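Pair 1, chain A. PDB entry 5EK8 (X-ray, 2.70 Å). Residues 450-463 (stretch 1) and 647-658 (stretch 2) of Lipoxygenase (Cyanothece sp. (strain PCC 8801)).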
# COMPACT_ATOMS: atom_id res chain seq x y z
N HIS A 450 -19.30 15.23 -8.66
CA HIS A 450 -18.17 14.86 -7.82
C HIS A 450 -18.34 13.44 -7.28
O HIS A 450 -18.60 13.24 -6.09
CB HIS A 450 -18.00 15.86 -6.68
CG HIS A 450 -16.64 15.83 -6.06
ND1 HIS A 450 -16.29 16.63 -5.00
CD2 HIS A 450 -15.54 15.11 -6.36
CE1 HIS A 450 -15.03 16.40 -4.67
NE2 HIS A 450 -14.55 15.47 -5.48
N LYS A 451 -18.20 12.48 -8.17
CA LYS A 451 -18.47 11.08 -7.86
C LYS A 451 -17.60 10.55 -6.71
O LYS A 451 -18.09 9.85 -5.82
CB LYS A 451 -18.28 10.23 -9.11
CG LYS A 451 -18.50 8.75 -8.91
CD LYS A 451 -18.34 8.01 -10.23
CE LYS A 451 -19.25 8.60 -11.30
NZ LYS A 451 -19.20 7.82 -12.57
N TYR A 452 -16.31 10.88 -6.72
CA TYR A 452 -15.42 10.32 -5.72
C TYR A 452 -15.83 10.70 -4.30
O TYR A 452 -15.76 9.89 -3.39
CB TYR A 452 -13.96 10.74 -5.93
CG TYR A 452 -13.16 10.31 -4.73
CD1 TYR A 452 -12.86 8.97 -4.52
CD2 TYR A 452 -12.76 11.23 -3.76
CE1 TYR A 452 -12.17 8.56 -3.41
CE2 TYR A 452 -12.06 10.82 -2.64
CZ TYR A 452 -11.77 9.49 -2.47
OH TYR A 452 -11.08 9.07 -1.36
N ALA A 453 -16.24 11.95 -4.11
CA ALA A 453 -16.61 12.42 -2.78
C ALA A 453 -17.84 11.69 -2.26
O ALA A 453 -17.86 11.22 -1.13
CB ALA A 453 -16.84 13.91 -2.79
N LYS A 454 -18.86 11.60 -3.11
CA LYS A 454 -20.08 10.86 -2.78
C LYS A 454 -19.73 9.42 -2.38
O LYS A 454 -20.12 8.94 -1.31
CB LYS A 454 -21.05 10.89 -3.96
CG LYS A 454 -21.56 12.28 -4.32
CD LYS A 454 -22.03 12.35 -5.77
CE LYS A 454 -23.55 12.31 -5.89
NZ LYS A 454 -24.18 13.57 -5.39
N ALA A 455 -18.99 8.75 -3.26
CA ALA A 455 -18.56 7.38 -3.03
C ALA A 455 -17.84 7.21 -1.69
O ALA A 455 -18.18 6.34 -0.88
CB ALA A 455 -17.66 6.92 -4.16
N ALA A 456 -16.85 8.07 -1.47
CA ALA A 456 -16.02 8.04 -0.28
C ALA A 456 -16.82 8.25 0.99
O ALA A 456 -16.61 7.55 1.98
CB ALA A 456 -14.92 9.09 -0.39
N ASN A 457 -17.74 9.20 0.98
CA ASN A 457 -18.56 9.46 2.16
C ASN A 457 -19.53 8.32 2.46
O ASN A 457 -19.71 7.94 3.63
CB ASN A 457 -19.33 10.77 2.00
CG ASN A 457 -18.56 11.97 2.53
OD1 ASN A 457 -18.55 12.22 3.73
ND2 ASN A 457 -17.91 12.70 1.63
N LEU A 458 -20.13 7.76 1.42
CA LEU A 458 -20.99 6.58 1.58
C LEU A 458 -20.21 5.44 2.23
O LEU A 458 -20.65 4.85 3.24
CB LEU A 458 -21.53 6.13 0.22
CG LEU A 458 -22.97 5.61 0.16
CD1 LEU A 458 -23.29 5.17 -1.26
CD2 LEU A 458 -23.22 4.48 1.16
N TYR A 459 -19.05 5.14 1.66
CA TYR A 459 -18.20 4.08 2.19
C TYR A 459 -17.79 4.38 3.63
O TYR A 459 -17.73 3.47 4.46
CB TYR A 459 -16.94 3.90 1.34
CG TYR A 459 -16.19 2.64 1.68
CD1 TYR A 459 -16.79 1.40 1.53
CD2 TYR A 459 -14.88 2.69 2.14
CE1 TYR A 459 -16.11 0.24 1.84
CE2 TYR A 459 -14.19 1.54 2.46
CZ TYR A 459 -14.82 0.31 2.30
OH TYR A 459 -14.15 -0.86 2.60
N TRP A 460 -17.54 5.65 3.92
CA TRP A 460 -17.13 6.07 5.24
C TRP A 460 -18.23 5.79 6.25
O TRP A 460 -17.95 5.32 7.36
CB TRP A 460 -16.78 7.56 5.25
CG TRP A 460 -16.20 8.04 6.55
CD1 TRP A 460 -16.83 8.79 7.49
CD2 TRP A 460 -14.89 7.78 7.05
NE1 TRP A 460 -15.99 9.03 8.55
CE2 TRP A 460 -14.79 8.42 8.30
CE3 TRP A 460 -13.78 7.07 6.56
CZ2 TRP A 460 -13.63 8.37 9.07
CZ3 TRP A 460 -12.64 7.02 7.33
CH2 TRP A 460 -12.56 7.67 8.57
N GLN A 461 -19.47 6.07 5.88
CA GLN A 461 -20.59 5.80 6.78
C GLN A 461 -20.76 4.30 6.99
O GLN A 461 -21.09 3.85 8.10
CB GLN A 461 -21.88 6.42 6.24
CG GLN A 461 -22.27 7.73 6.93
CD GLN A 461 -21.11 8.72 6.99
OE1 GLN A 461 -20.69 9.28 5.98
NE2 GLN A 461 -20.60 8.95 8.20
N ILE A 462 -20.52 3.53 5.93
CA ILE A 462 -20.52 2.07 6.07
C ILE A 462 -19.48 1.61 7.10
O ILE A 462 -19.78 0.81 7.99
CB ILE A 462 -20.24 1.37 4.73
CG1 ILE A 462 -21.36 1.67 3.73
CG2 ILE A 462 -20.13 -0.13 4.93
CD1 ILE A 462 -21.11 1.08 2.37
N LEU A 463 -18.27 2.14 6.97
CA LEU A 463 -17.19 1.83 7.90
C LEU A 463 -17.54 2.25 9.32
O LEU A 463 -17.18 1.58 10.28
CB LEU A 463 -15.88 2.49 7.46
CG LEU A 463 -15.32 2.04 6.11
CD1 LEU A 463 -13.88 2.51 5.95
CD2 LEU A 463 -15.42 0.53 5.94
N ASN A 647 -25.60 -4.45 1.78
CA ASN A 647 -26.81 -3.68 2.08
C ASN A 647 -26.87 -2.40 1.25
O ASN A 647 -27.93 -2.00 0.78
CB ASN A 647 -26.86 -3.36 3.58
CG ASN A 647 -28.08 -2.55 3.98
OD1 ASN A 647 -29.06 -2.45 3.23
ND2 ASN A 647 -28.04 -1.99 5.18
N ARG A 648 -25.71 -1.78 1.04
CA ARG A 648 -25.66 -0.52 0.31
C ARG A 648 -25.06 -0.68 -1.09
O ARG A 648 -24.26 0.15 -1.53
CB ARG A 648 -24.86 0.51 1.12
CG ARG A 648 -25.14 0.45 2.62
CD ARG A 648 -25.49 1.82 3.18
NE ARG A 648 -26.74 2.34 2.64
CZ ARG A 648 -27.30 3.48 3.02
NH1 ARG A 648 -26.72 4.23 3.95
NH2 ARG A 648 -28.45 3.87 2.48
N LYS A 649 -25.49 -1.72 -1.80
CA LYS A 649 -25.02 -2.02 -3.15
C LYS A 649 -25.54 -1.03 -4.20
O LYS A 649 -24.81 -0.58 -5.09
CB LYS A 649 -25.44 -3.44 -3.53
CG LYS A 649 -25.22 -3.82 -4.99
CD LYS A 649 -25.74 -5.22 -5.26
CE LYS A 649 -25.50 -5.65 -6.69
NZ LYS A 649 -24.05 -5.66 -7.04
N ASP A 650 -26.82 -0.69 -4.08
CA ASP A 650 -27.52 0.06 -5.11
C ASP A 650 -27.21 1.56 -5.10
O ASP A 650 -27.25 2.20 -6.15
CB ASP A 650 -29.03 -0.16 -4.97
CG ASP A 650 -29.38 -1.63 -4.84
OD1 ASP A 650 -29.42 -2.33 -5.87
OD2 ASP A 650 -29.61 -2.08 -3.70
N GLN A 651 -26.92 2.11 -3.93
CA GLN A 651 -26.54 3.52 -3.85
C GLN A 651 -25.18 3.71 -4.50
O GLN A 651 -24.88 4.76 -5.07
CB GLN A 651 -26.50 4.02 -2.39
CG GLN A 651 -27.76 3.74 -1.58
CD GLN A 651 -27.88 2.29 -1.15
OE1 GLN A 651 -27.09 1.44 -1.57
NE2 GLN A 651 -28.87 1.99 -0.31
N PHE A 652 -24.34 2.67 -4.40
CA PHE A 652 -23.06 2.67 -5.08
C PHE A 652 -23.27 2.49 -6.58
O PHE A 652 -22.57 3.09 -7.39
CB PHE A 652 -22.15 1.56 -4.54
CG PHE A 652 -21.32 1.99 -3.36
CD1 PHE A 652 -20.36 2.98 -3.49
CD2 PHE A 652 -21.50 1.39 -2.12
CE1 PHE A 652 -19.60 3.37 -2.40
CE2 PHE A 652 -20.73 1.78 -1.03
CZ PHE A 652 -19.78 2.77 -1.17
N ALA A 653 -24.25 1.66 -6.94
CA ALA A 653 -24.62 1.49 -8.34
C ALA A 653 -25.07 2.82 -8.96
O ALA A 653 -24.77 3.11 -10.12
CB ALA A 653 -25.72 0.44 -8.47
N GLU A 654 -25.78 3.63 -8.18
CA GLU A 654 -26.28 4.93 -8.63
C GLU A 654 -25.15 5.91 -8.92
O GLU A 654 -25.35 6.93 -9.57
CB GLU A 654 -27.23 5.53 -7.59
CG GLU A 654 -28.55 4.80 -7.46
CD GLU A 654 -29.38 5.29 -6.29
OE1 GLU A 654 -28.82 5.98 -5.41
OE2 GLU A 654 -30.59 4.99 -6.25
N LEU A 655 -23.95 5.59 -8.43
CA LEU A 655 -22.77 6.39 -8.69
C LEU A 655 -21.87 5.70 -9.71
O LEU A 655 -20.75 6.14 -9.97
CB LEU A 655 -22.01 6.65 -7.39
CG LEU A 655 -22.83 7.30 -6.27
CD1 LEU A 655 -22.03 7.38 -4.98
CD2 LEU A 655 -23.32 8.67 -6.71
N GLY A 656 -22.36 4.60 -10.28
CA GLY A 656 -21.62 3.87 -11.30
C GLY A 656 -20.50 3.03 -10.73
O GLY A 656 -19.45 2.85 -11.35
N ILE A 657 -20.72 2.50 -9.53
CA ILE A 657 -19.71 1.70 -8.84
C ILE A 657 -20.23 0.32 -8.45
O ILE A 657 -21.34 0.18 -7.93
CB ILE A 657 -19.20 2.44 -7.58
CG1 ILE A 657 -18.53 3.76 -7.98
CG2 ILE A 657 -18.23 1.56 -6.80
CD1 ILE A 657 -18.68 4.86 -6.95
N ASP A 658 -19.42 -0.70 -8.72
CA ASP A 658 -19.71 -2.05 -8.26
C ASP A 658 -18.94 -2.33 -6.97
O ASP A 658 -17.71 -2.34 -6.95
CB ASP A 658 -19.33 -3.07 -9.34
CG ASP A 658 -19.98 -4.43 -9.13
OD1 ASP A 658 -20.39 -4.73 -7.98
OD2 ASP A 658 -20.08 -5.20 -10.11

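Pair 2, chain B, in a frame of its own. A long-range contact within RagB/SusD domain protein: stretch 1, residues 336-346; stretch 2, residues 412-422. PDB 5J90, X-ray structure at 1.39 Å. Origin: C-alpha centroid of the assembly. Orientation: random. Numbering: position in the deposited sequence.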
# COMPACT_ATOMS: atom_id res chain seq x y z
N TYR B 336 11.19 12.50 22.26
CA TYR B 336 10.04 12.52 23.15
C TYR B 336 8.73 12.30 22.40
O TYR B 336 7.86 11.58 22.89
CB TYR B 336 9.97 13.83 23.94
CG TYR B 336 11.02 13.93 25.02
CD1 TYR B 336 12.18 14.66 24.83
CD2 TYR B 336 10.85 13.27 26.24
CE1 TYR B 336 13.15 14.76 25.82
CE2 TYR B 336 11.81 13.35 27.24
CZ TYR B 336 12.96 14.09 27.02
OH TYR B 336 13.91 14.17 28.01
N PHE B 337 8.58 12.91 21.22
CA PHE B 337 7.34 12.76 20.47
C PHE B 337 7.22 11.36 19.85
O PHE B 337 6.11 10.84 19.71
CB PHE B 337 7.20 13.85 19.41
CG PHE B 337 7.09 15.25 19.99
CD1 PHE B 337 6.13 15.55 20.94
CD2 PHE B 337 7.97 16.25 19.60
CE1 PHE B 337 6.03 16.83 21.49
CE2 PHE B 337 7.88 17.52 20.14
CZ PHE B 337 6.90 17.81 21.08
N LEU B 338 8.35 10.75 19.52
CA LEU B 338 8.35 9.37 19.07
C LEU B 338 7.91 8.46 20.22
O LEU B 338 7.06 7.59 20.04
CB LEU B 338 9.74 8.96 18.58
CG LEU B 338 10.07 9.45 17.17
CD1 LEU B 338 11.55 9.35 16.94
CD2 LEU B 338 9.30 8.62 16.15
N ARG B 339 8.49 8.68 21.40
CA ARG B 339 8.11 7.89 22.57
C ARG B 339 6.65 8.12 22.95
O ARG B 339 5.96 7.17 23.35
CB ARG B 339 9.03 8.17 23.75
CG ARG B 339 10.46 7.66 23.56
CD ARG B 339 11.41 8.30 24.58
NE ARG B 339 11.13 7.83 25.92
CZ ARG B 339 11.51 8.45 27.04
NH1 ARG B 339 12.18 9.60 27.03
NH2 ARG B 339 11.20 7.90 28.19
N ALA B 340 6.16 9.35 22.82
CA ALA B 340 4.77 9.65 23.12
C ALA B 340 3.83 8.85 22.23
O ALA B 340 2.86 8.25 22.70
CB ALA B 340 4.49 11.15 22.98
N GLU B 341 4.11 8.82 20.92
CA GLU B 341 3.31 8.02 20.02
C GLU B 341 3.42 6.53 20.35
O GLU B 341 2.42 5.80 20.33
CB GLU B 341 3.71 8.27 18.57
CG GLU B 341 2.91 7.38 17.62
CD GLU B 341 3.13 7.65 16.15
OE1 GLU B 341 3.86 8.60 15.78
OE2 GLU B 341 2.54 6.90 15.35
N GLY B 342 4.63 6.06 20.64
CA GLY B 342 4.82 4.68 21.06
C GLY B 342 3.98 4.34 22.28
O GLY B 342 3.41 3.24 22.36
N ALA B 343 3.89 5.27 23.22
CA ALA B 343 3.10 5.05 24.43
C ALA B 343 1.61 4.97 24.07
O ALA B 343 0.88 4.14 24.62
CB ALA B 343 3.36 6.16 25.43
N LEU B 344 1.15 5.81 23.15
CA LEU B 344 -0.22 5.71 22.65
C LEU B 344 -0.52 4.31 22.13
O LEU B 344 -1.65 3.82 22.25
CB LEU B 344 -0.46 6.68 21.50
CG LEU B 344 -0.88 8.12 21.73
CD1 LEU B 344 -1.42 8.67 20.41
CD2 LEU B 344 -1.93 8.22 22.84
N ARG B 345 0.49 3.69 21.53
CA ARG B 345 0.35 2.36 20.94
C ARG B 345 0.56 1.23 21.95
O ARG B 345 0.45 0.06 21.61
CB ARG B 345 1.31 2.22 19.75
CG ARG B 345 1.01 3.24 18.65
CD ARG B 345 1.92 3.07 17.43
NE ARG B 345 1.63 4.12 16.45
CZ ARG B 345 0.59 4.09 15.63
NH1 ARG B 345 -0.25 3.06 15.62
NH2 ARG B 345 0.37 5.10 14.80
N GLY B 346 0.85 1.59 23.20
CA GLY B 346 1.02 0.59 24.25
C GLY B 346 2.41 -0.00 24.34
O GLY B 346 2.62 -1.02 24.99
N THR B 412 -9.80 11.09 21.55
CA THR B 412 -9.56 9.89 20.76
C THR B 412 -8.08 9.72 20.48
O THR B 412 -7.30 10.67 20.58
CB THR B 412 -10.28 9.95 19.40
OG1 THR B 412 -9.75 11.03 18.63
CG2 THR B 412 -11.78 10.14 19.58
N ASN B 413 -7.69 8.50 20.13
CA ASN B 413 -6.30 8.24 19.74
C ASN B 413 -5.87 9.10 18.55
O ASN B 413 -4.72 9.55 18.50
CB ASN B 413 -6.08 6.76 19.44
CG ASN B 413 -6.06 5.91 20.70
OD1 ASN B 413 -5.77 6.41 21.79
ND2 ASN B 413 -6.37 4.63 20.56
N GLU B 414 -6.77 9.32 17.60
CA GLU B 414 -6.46 10.19 16.46
C GLU B 414 -6.18 11.63 16.89
O GLU B 414 -5.24 12.24 16.38
CB GLU B 414 -7.55 10.15 15.40
CG GLU B 414 -7.59 8.85 14.59
CD GLU B 414 -6.42 8.66 13.63
OE1 GLU B 414 -5.57 9.57 13.46
OE2 GLU B 414 -6.35 7.56 13.04
N VAL B 415 -6.97 12.17 17.81
CA VAL B 415 -6.74 13.54 18.26
C VAL B 415 -5.44 13.62 19.08
O VAL B 415 -4.67 14.57 18.91
CB VAL B 415 -7.95 14.11 19.04
CG1 VAL B 415 -7.55 15.35 19.83
CG2 VAL B 415 -9.08 14.44 18.06
N LYS B 416 -5.19 12.61 19.92
CA LYS B 416 -3.94 12.55 20.66
C LYS B 416 -2.74 12.53 19.70
O LYS B 416 -1.77 13.27 19.90
CB LYS B 416 -3.92 11.32 21.58
CG LYS B 416 -4.87 11.45 22.78
CD LYS B 416 -4.99 10.15 23.56
CE LYS B 416 -5.80 10.37 24.84
NZ LYS B 416 -5.93 9.11 25.63
N LEU B 417 -2.83 11.71 18.65
CA LEU B 417 -1.76 11.64 17.68
C LEU B 417 -1.62 12.97 16.94
O LEU B 417 -0.51 13.42 16.70
CB LEU B 417 -1.98 10.49 16.69
CG LEU B 417 -0.85 10.29 15.67
CD1 LEU B 417 0.45 9.97 16.35
CD2 LEU B 417 -1.22 9.18 14.67
N GLN B 418 -2.74 13.59 16.57
CA GLN B 418 -2.69 14.90 15.92
C GLN B 418 -1.94 15.93 16.77
O GLN B 418 -1.16 16.73 16.24
CB GLN B 418 -4.09 15.38 15.55
CG GLN B 418 -4.11 16.68 14.77
CD GLN B 418 -5.52 17.12 14.38
OE1 GLN B 418 -6.51 16.52 14.81
NE2 GLN B 418 -5.62 18.17 13.57
N LYS B 419 -2.18 15.92 18.08
CA LYS B 419 -1.48 16.84 18.97
C LYS B 419 0.01 16.55 18.97
O LYS B 419 0.82 17.46 18.81
CB LYS B 419 -2.04 16.73 20.40
CG LYS B 419 -3.42 17.36 20.57
CD LYS B 419 -3.98 17.05 21.95
CE LYS B 419 -5.41 17.56 22.10
NZ LYS B 419 -5.46 19.04 22.31
N ILE B 420 0.36 15.28 19.15
CA ILE B 420 1.77 14.88 19.16
C ILE B 420 2.50 15.27 17.87
O ILE B 420 3.57 15.88 17.91
CB ILE B 420 1.89 13.36 19.40
CG1 ILE B 420 1.46 13.03 20.83
CG2 ILE B 420 3.32 12.90 19.14
CD1 ILE B 420 1.22 11.53 21.07
N ILE B 421 1.91 14.94 16.73
CA ILE B 421 2.57 15.22 15.46
C ILE B 421 2.61 16.72 15.17
O ILE B 421 3.58 17.21 14.59
CB ILE B 421 1.91 14.45 14.29
CG1 ILE B 421 1.94 12.93 14.55
CG2 ILE B 421 2.60 14.79 12.97
CD1 ILE B 421 3.33 12.35 14.72
N THR B 422 1.59 17.47 15.59
CA THR B 422 1.62 18.93 15.41
C THR B 422 2.81 19.53 16.16
O THR B 422 3.57 20.33 15.60
CB THR B 422 0.31 19.59 15.90
OG1 THR B 422 -0.78 19.15 15.09
CG2 THR B 422 0.41 21.11 15.82
O HOH W 1 -4.10 4.77 23.44

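Two antiparallel helices can keep one backbone arrangement while filling the space between them in different ways. In pair 1 the helix axes approach to 10.7 Å at 169°, in pair 2 to 9.7 Å at 171°, and 14 central residues superpose with an RMSD of 0.4 Å. No hydrogen bond crosses directly in either pair, so packing carries both contacts.

The one matched position with the same residue in both pairs is a leucine. Leu458(A) and Leu344(B) coincide, their side-chain centres 0.7 Å apart, and both point toward the other stretch. Their surroundings differ. In pair 1, CD1 of Leu458(A) lies 4.0 Å from the centroid of the Phe652(A) ring, almost exactly on the ring normal, a CH-pi contact over the face. The position of Phe652(A) is held by Leu417(B) in pair 2, which offers no ring; there Leu344(B) is itself a knob, set among Asn413(B), Lys416(B), Leu417(B) and Ile420(B). The matched Gln651(A) and Lys416(B) both serve this leucine with aliphatic carbon: CB of Gln651(A) is 3.6 Å from CD1 of Leu458(A), and CD of Lys416(B) is 3.7 Å from CD2 of Leu344(B).

In pair 1 the knob is the aromatic ring itself: Phe652(A) sits among Ala455(A), Leu458(A), Tyr459(A) and Ile462(A). The small Ala455(A) matches Glu341(B), whose extended side chain instead lies along the smaller Leu417(B), CD to CD1 at 3.6 Å. The carboxylate is not left unpaired: OE2 of Glu341(B) forms a salt bridge with NH2 of Arg345(B) at 2.9 Å, within its own stretch.

Leu655(A) and Ile420(B) form a second close match, with side-chain centres 0.6 Å apart. Ile420(B) is a knob among Phe337(B), Ala340(B), Glu341(B) and Leu344(B), its CD1 3.8 Å from CB of Ala340(B). The counterpart of that alanine, Lys454(A), starts toward the other stretch and covers Leu655(A) with its aliphatic chain, CE to CD2 at 3.7 Å, before its end leads away. At the next match, Lys451(A) brings CD to 3.1 Å from the carbonyl O of Leu655(A), whereas Phe337(B) sets one ring face against the carbonyl O of Ile420(B).

At the other end, Arg648(A) brings CD to 4.0 Å from CD2 of Leu458(A). Its match, Asn413(B), adds a polar link: one water donates to O of Leu344(B) and to OD1 of Asn413(B), each at 2.9 Å. The general lesson is that two aliphatic positions can stay in place while the role of knob passes from them, in pair 2, to the aromatic ring beside them in pair 1.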